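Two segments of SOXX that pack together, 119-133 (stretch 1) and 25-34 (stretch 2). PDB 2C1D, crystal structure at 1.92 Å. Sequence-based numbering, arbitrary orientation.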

# COMPACT_ATOMS: atom_id res chain seq x y z
N ILE B 119 -21.46 2.88 3.62
CA ILE B 119 -21.01 1.84 2.69
C ILE B 119 -22.17 0.88 2.36
O ILE B 119 -22.37 0.49 1.22
CB ILE B 119 -19.77 1.09 3.26
CG1 ILE B 119 -18.59 2.08 3.44
CG2 ILE B 119 -19.41 -0.12 2.35
CD1 ILE B 119 -17.48 1.55 4.35
N LEU B 120 -22.91 0.49 3.38
CA LEU B 120 -24.13 -0.27 3.19
C LEU B 120 -25.35 0.56 3.61
O LEU B 120 -25.28 1.32 4.56
CB LEU B 120 -24.05 -1.54 4.02
CG LEU B 120 -22.96 -2.55 3.64
CD1 LEU B 120 -22.99 -3.72 4.63
CD2 LEU B 120 -23.18 -3.06 2.25
N ASN B 121 -26.47 0.42 2.91
CA ASN B 121 -27.70 1.09 3.35
C ASN B 121 -28.35 0.30 4.51
O ASN B 121 -27.88 -0.77 4.86
CB ASN B 121 -28.65 1.39 2.17
CG ASN B 121 -29.21 0.15 1.50
OD1 ASN B 121 -29.31 0.06 0.24
ND2 ASN B 121 -29.64 -0.79 2.30
N ALA B 122 -29.41 0.82 5.11
CA ALA B 122 -29.98 0.23 6.35
C ALA B 122 -30.55 -1.16 6.16
O ALA B 122 -30.37 -2.02 7.01
CB ALA B 122 -31.00 1.15 6.96
N GLN B 123 -31.24 -1.39 5.05
CA GLN B 123 -31.81 -2.70 4.77
C GLN B 123 -30.71 -3.71 4.47
O GLN B 123 -30.85 -4.88 4.82
CB GLN B 123 -32.81 -2.66 3.59
CG GLN B 123 -33.57 -3.96 3.38
CD GLN B 123 -34.34 -4.40 4.61
OE1 GLN B 123 -34.29 -5.58 5.02
NE2 GLN B 123 -35.04 -3.45 5.22
N GLN B 124 -29.63 -3.27 3.82
CA GLN B 124 -28.48 -4.16 3.57
C GLN B 124 -27.90 -4.67 4.90
O GLN B 124 -27.61 -5.86 5.03
CB GLN B 124 -27.40 -3.44 2.75
CG GLN B 124 -27.82 -3.39 1.26
CD GLN B 124 -26.94 -2.51 0.42
OE1 GLN B 124 -26.29 -1.63 0.92
NE2 GLN B 124 -26.96 -2.73 -0.88
N ILE B 125 -27.79 -3.77 5.87
CA ILE B 125 -27.33 -4.16 7.21
C ILE B 125 -28.27 -5.21 7.79
O ILE B 125 -27.81 -6.22 8.32
CB ILE B 125 -27.23 -2.95 8.20
CG1 ILE B 125 -26.34 -1.82 7.69
CG2 ILE B 125 -26.79 -3.42 9.62
CD1 ILE B 125 -24.92 -2.03 7.76
N GLU B 126 -29.58 -4.98 7.70
CA GLU B 126 -30.56 -5.91 8.26
C GLU B 126 -30.48 -7.27 7.58
O GLU B 126 -30.64 -8.32 8.23
CB GLU B 126 -31.99 -5.34 8.14
CG GLU B 126 -32.23 -4.12 9.02
CD GLU B 126 -32.06 -4.38 10.51
OE1 GLU B 126 -32.44 -5.47 10.96
OE2 GLU B 126 -31.55 -3.49 11.22
N ASP B 127 -30.23 -7.26 6.26
CA ASP B 127 -30.08 -8.45 5.45
C ASP B 127 -28.83 -9.26 5.86
O ASP B 127 -28.88 -10.51 5.91
CB ASP B 127 -30.00 -8.07 3.96
CG ASP B 127 -31.33 -7.56 3.38
OD1 ASP B 127 -32.40 -7.66 4.02
OD2 ASP B 127 -31.41 -7.06 2.23
N VAL B 128 -27.74 -8.56 6.16
CA VAL B 128 -26.50 -9.20 6.58
C VAL B 128 -26.73 -9.82 7.97
O VAL B 128 -26.43 -10.97 8.19
CB VAL B 128 -25.34 -8.21 6.60
CG1 VAL B 128 -24.12 -8.80 7.36
CG2 VAL B 128 -24.95 -7.84 5.15
N VAL B 129 -27.32 -9.05 8.88
CA VAL B 129 -27.64 -9.52 10.23
C VAL B 129 -28.49 -10.80 10.21
O VAL B 129 -28.20 -11.73 10.96
CB VAL B 129 -28.34 -8.43 11.06
CG1 VAL B 129 -28.93 -9.00 12.35
CG2 VAL B 129 -27.40 -7.32 11.39
N ALA B 130 -29.50 -10.84 9.35
CA ALA B 130 -30.40 -11.98 9.28
C ALA B 130 -29.65 -13.23 8.86
O ALA B 130 -29.97 -14.34 9.31
CB ALA B 130 -31.53 -11.71 8.32
N PHE B 131 -28.64 -13.07 8.02
CA PHE B 131 -27.81 -14.21 7.66
C PHE B 131 -26.91 -14.60 8.83
O PHE B 131 -26.77 -15.77 9.12
CB PHE B 131 -26.99 -13.98 6.40
CG PHE B 131 -26.14 -15.15 6.06
CD1 PHE B 131 -26.72 -16.30 5.54
CD2 PHE B 131 -24.78 -15.14 6.33
CE1 PHE B 131 -25.95 -17.41 5.26
CE2 PHE B 131 -24.00 -16.24 6.04
CZ PHE B 131 -24.58 -17.37 5.50
N LEU B 132 -26.31 -13.62 9.50
CA LEU B 132 -25.40 -13.89 10.59
C LEU B 132 -26.10 -14.65 11.72
O LEU B 132 -25.49 -15.48 12.39
CB LEU B 132 -24.80 -12.60 11.13
CG LEU B 132 -23.81 -11.87 10.20
CD1 LEU B 132 -23.59 -10.48 10.69
CD2 LEU B 132 -22.49 -12.60 10.07
N VAL B 133 -27.38 -14.37 11.93
CA VAL B 133 -28.14 -15.07 12.96
C VAL B 133 -28.25 -16.57 12.66
O VAL B 133 -28.32 -17.36 13.59
CB VAL B 133 -29.55 -14.38 13.17
CG1 VAL B 133 -30.50 -15.27 13.96
CG2 VAL B 133 -29.38 -13.05 13.88
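Stretch 2, residues 25-34: NPEEGVRIMT

Residues 26-33 of stretch 2 form a short helix that lies across the helix of stretch 1, which begins at Ala 122 after the N-cap residue Asn 121. The two axes approach to 6.8 Å and cross at -104°, so the helices run nearly perpendicular. This close approach is centred on Gly 29, whose CA lies 3.9 Å from the CA of Val 128; together the two stretches bury 626 Å².

Before the helix of stretch 1 begins, Leu 120 already touches stretch 2, its CD2 lying 3.7 Å from CG2 of Ile 32. Within the first turn of the helix, Gln 124 CG packs 3.7 Å from Ile 32 CD1, while a water links Gln 124 NE2 (3.2 Å) to Glu 28 OE2 (2.7 Å). Asp 127 points toward stretch 2 and makes the direct hydrogen bond between the segments: Asn 25 N donates to Asp 127 OD1 at 2.9 Å, tying down the residue that precedes the second helix. The carbonyl O of Asp 127 meets Gly 29 CA at 3.2 Å in a CA-H...O contact. A CB on Gly 29 would fall 2.1 Å from Asp 127 O, so the absence of a side chain permits the backbones to come this close.

Val 128 reaches both Ile 32 (CG2 to CG2, 3.4 Å) and Met 33 (Val 128 CG1 to Met 33 CG, 3.8 Å). Further along, Ala 130 CB rests 4.2 Å from Pro 26 CD. Phe 131 then spans the first and last turns of the stretch 2 helix: its CB is 4.2 Å from Pro 26 CB, Val 30 CG2 sits over one ring face, 3.5 Å from the Phe 131 ring centroid, and Met 33 SD approaches Phe 131 CD2 obliquely at 3.5 Å. Leu 132 completes the contact, with CD2 3.8 Å from Met 33 CE.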

# COMPACT_ATOMS: atom_id res chain seq x y z
N ASN B 25 -33.49 -10.20 4.89
CA ASN B 25 -33.55 -11.25 3.91
C ASN B 25 -32.15 -11.89 3.87
O ASN B 25 -31.21 -11.29 3.32
CB ASN B 25 -33.92 -10.64 2.57
CG ASN B 25 -34.00 -11.65 1.44
OD1 ASN B 25 -34.81 -11.49 0.53
ND2 ASN B 25 -33.17 -12.69 1.49
N PRO B 26 -31.99 -13.07 4.46
CA PRO B 26 -30.65 -13.67 4.58
C PRO B 26 -29.97 -14.03 3.26
O PRO B 26 -28.75 -13.92 3.19
CB PRO B 26 -30.91 -14.94 5.41
CG PRO B 26 -32.33 -15.24 5.22
CD PRO B 26 -33.04 -13.92 5.05
N GLU B 27 -30.72 -14.43 2.24
CA GLU B 27 -30.12 -14.75 0.94
C GLU B 27 -29.47 -13.50 0.36
O GLU B 27 -28.39 -13.58 -0.20
CB GLU B 27 -31.14 -15.27 -0.06
CG GLU B 27 -31.66 -16.67 0.22
CD GLU B 27 -32.86 -17.06 -0.65
OE1 GLU B 27 -33.17 -18.27 -0.71
OE2 GLU B 27 -33.51 -16.16 -1.27
N GLU B 28 -30.15 -12.34 0.49
CA GLU B 28 -29.57 -11.06 0.07
C GLU B 28 -28.39 -10.74 0.97
O GLU B 28 -27.38 -10.27 0.48
CB GLU B 28 -30.62 -9.93 0.06
CG GLU B 28 -30.11 -8.58 -0.48
CD GLU B 28 -29.81 -8.56 -1.99
OE1 GLU B 28 -30.13 -9.56 -2.69
OE2 GLU B 28 -29.26 -7.53 -2.49
N GLY B 29 -28.50 -10.99 2.26
CA GLY B 29 -27.36 -10.91 3.17
C GLY B 29 -26.10 -11.62 2.62
O GLY B 29 -25.01 -11.06 2.61
N VAL B 30 -26.26 -12.83 2.11
CA VAL B 30 -25.12 -13.56 1.58
C VAL B 30 -24.51 -12.79 0.39
O VAL B 30 -23.29 -12.65 0.27
CB VAL B 30 -25.52 -14.97 1.13
CG1 VAL B 30 -24.42 -15.64 0.34
CG2 VAL B 30 -25.84 -15.83 2.36
N ARG B 31 -25.38 -12.32 -0.50
CA ARG B 31 -24.91 -11.59 -1.68
C ARG B 31 -24.11 -10.36 -1.24
O ARG B 31 -23.02 -10.11 -1.75
CB ARG B 31 -26.07 -11.17 -2.58
CG ARG B 31 -25.63 -10.66 -3.96
CD ARG B 31 -26.78 -10.18 -4.80
NE ARG B 31 -27.21 -8.91 -4.26
CZ ARG B 31 -26.68 -7.74 -4.61
NH1 ARG B 31 -25.75 -7.65 -5.59
NH2 ARG B 31 -27.10 -6.66 -4.01
N ILE B 32 -24.65 -9.61 -0.28
CA ILE B 32 -24.01 -8.41 0.22
C ILE B 32 -22.64 -8.75 0.81
O ILE B 32 -21.67 -8.04 0.59
CB ILE B 32 -24.94 -7.73 1.27
CG1 ILE B 32 -26.20 -7.17 0.57
CG2 ILE B 32 -24.22 -6.62 2.03
CD1 ILE B 32 -27.39 -7.03 1.48
N MET B 33 -22.56 -9.85 1.55
CA MET B 33 -21.35 -10.20 2.27
C MET B 33 -20.21 -10.67 1.35
O MET B 33 -19.04 -10.66 1.74
CB MET B 33 -21.67 -11.27 3.33
CG MET B 33 -22.57 -10.78 4.47
SD MET B 33 -23.22 -12.17 5.41
CE MET B 33 -21.80 -12.60 6.33
N THR B 34 -20.57 -11.07 0.12
CA THR B 34 -19.61 -11.71 -0.78
C THR B 34 -19.42 -10.94 -2.08
O THR B 34 -18.84 -11.46 -3.06
CB THR B 34 -20.06 -13.12 -1.06
OG1 THR B 34 -21.39 -13.12 -1.59
CG2 THR B 34 -20.16 -13.92 0.26
O HOH W 1 -29.17 -4.98 -1.66